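Local coordinates for protein transcriptional regulator, LacI family (Burkholderia phymatum, PDB 2RGY) that probably regulates transcription as a LacI-family regulator whose periplasmic-binding-protein-like domain is likely to bind a sugar or similar small effector, at residues F14-T17 against Y22-T25. Numbering follows the deposited sequence.
Sequences FVPT and YYGT
Tyr23 holds its CG anti to its own carbonyl carbon (chi1 -67°), which sends the phenol ring from helix 21-36 back to Val15, Pro16 and Thr17. The contact belongs to the first beta-alpha unit of a periplasmic-binding-protein-like fold, where strand 10-14 of the parallel sheet runs through a short loop into the helix. Thr17 has OG1 anti to the backbone N (chi1 -174°). This leaves the methyl Thr17 CG2 against one side of the ring, 3.5 Å from Tyr23 CD2. The carbonyl of Thr17 meets the base of the same side chain, with Thr17 O 3.4 Å from Tyr23 CB. Val15 is buried and touches more loosely, with Val15 CB 4.3 Å from Tyr23 CD1. The contact between loop and helix is van der Waals packing around one aromatic side chain. The carbonyl O of Val15 is hydrogen-bonded to Thr45 OG1, just past strand 40-44. The Tyr22 side chain touches Asn97, Asp227 and Thr244. Its ring edge also meets Tyr23: Tyr22 CD2 sits 3.7 Å above the plane of the Tyr23 ring, over its centre. Pro16 crosses Tyr23 at about a right angle. Pro16 CD lies 3.5 Å from Tyr23 CE1, and Pro16 CG reaches the phenol end, 3.4 Å from Tyr23 OH.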
loop_
_atom_site.group_PDB
_atom_site.type_symbol
_atom_site.label_atom_id
_atom_site.label_comp_id
_atom_site.label_asym_id
_atom_site.label_seq_id
_atom_site.Cartn_x
_atom_site.Cartn_y
_atom_site.Cartn_z
ATOM N N PHE A 14 -14.547 6.689 3.978
ATOM C CA PHE A 14 -13.947 7.349 2.831
ATOM C C PHE A 14 -12.457 7.579 3.063
ATOM O O PHE A 14 -12.049 8.080 4.111
ATOM C CB PHE A 14 -14.579 8.706 2.546
ATOM C CG PHE A 14 -13.859 9.475 1.473
ATOM C CD1 PHE A 14 -14.111 9.215 0.129
ATOM C CD2 PHE A 14 -12.878 10.418 1.807
ATOM C CE1 PHE A 14 -13.398 9.883 -0.882
ATOM C CE2 PHE A 14 -12.156 11.094 0.810
ATOM C CZ PHE A 14 -12.418 10.823 -0.540
ATOM N N VAL A 15 -11.656 7.201 2.077
ATOM C CA VAL A 15 -10.218 7.407 2.113
ATOM C C VAL A 15 -9.899 7.965 0.727
ATOM O O VAL A 15 -10.474 7.529 -0.278
ATOM C CB VAL A 15 -9.439 6.096 2.348
ATOM C CG1 VAL A 15 -9.710 5.572 3.744
ATOM C CG2 VAL A 15 -9.828 5.063 1.304
ATOM N N PRO A 16 -8.998 8.949 0.654
ATOM C CA PRO A 16 -8.645 9.541 -0.641
ATOM C C PRO A 16 -7.969 8.595 -1.628
ATOM O O PRO A 16 -7.868 8.914 -2.814
ATOM C CB PRO A 16 -7.757 10.714 -0.249
ATOM C CG PRO A 16 -7.121 10.245 1.029
ATOM C CD PRO A 16 -8.262 9.596 1.753
ATOM N N THR A 17 -7.521 7.435 -1.148
ATOM C CA THR A 17 -6.852 6.449 -2.002
ATOM C C THR A 17 -6.584 5.164 -1.215
ATOM O O THR A 17 -6.477 5.201 0.007
ATOM C CB THR A 17 -5.508 7.012 -2.541
ATOM O OG1 THR A 17 -4.929 6.095 -3.480
ATOM C CG2 THR A 17 -4.530 7.247 -1.396
ATOM N N TYR A 22 -0.318 3.944 5.089
ATOM C CA TYR A 22 -1.011 4.853 5.997
ATOM C C TYR A 22 -2.516 4.618 5.835
ATOM O O TYR A 22 -3.236 4.415 6.809
ATOM C CB TYR A 22 -0.667 6.306 5.652
ATOM C CG TYR A 22 -1.416 7.323 6.475
ATOM C CD1 TYR A 22 -1.079 7.565 7.811
ATOM C CD2 TYR A 22 -2.474 8.037 5.920
ATOM C CE1 TYR A 22 -1.785 8.505 8.571
ATOM C CE2 TYR A 22 -3.181 8.971 6.664
ATOM C CZ TYR A 22 -2.834 9.202 7.989
ATOM O OH TYR A 22 -3.561 10.123 8.710
ATOM N N TYR A 23 -2.992 4.636 4.594
ATOM C CA TYR A 23 -4.408 4.412 4.361
ATOM C C TYR A 23 -4.759 2.950 4.592
ATOM O O TYR A 23 -5.874 2.641 4.995
ATOM C CB TYR A 23 -4.796 4.866 2.957
ATOM C CG TYR A 23 -4.679 6.367 2.820
ATOM C CD1 TYR A 23 -5.514 7.213 3.545
ATOM C CD2 TYR A 23 -3.686 6.938 2.032
ATOM C CE1 TYR A 23 -5.357 8.598 3.499
ATOM C CE2 TYR A 23 -3.517 8.321 1.973
ATOM C CZ TYR A 23 -4.360 9.144 2.712
ATOM O OH TYR A 23 -4.194 10.514 2.675
ATOM N N GLY A 24 -3.807 2.054 4.347
ATOM C CA GLY A 24 -4.061 0.645 4.584
ATOM C C GLY A 24 -4.324 0.415 6.064
ATOM O O GLY A 24 -5.164 -0.404 6.441
ATOM N N THR A 25 -3.602 1.144 6.908
ATOM C CA THR A 25 -3.756 1.030 8.358
ATOM C C THR A 25 -5.158 1.447 8.790
ATOM O O THR A 25 -5.784 0.811 9.635
ATOM C CB THR A 25 -2.736 1.930 9.085
ATOM O OG1 THR A 25 -1.412 1.545 8.691
ATOM C CG2 THR A 25 -2.879 1.795 10.599
#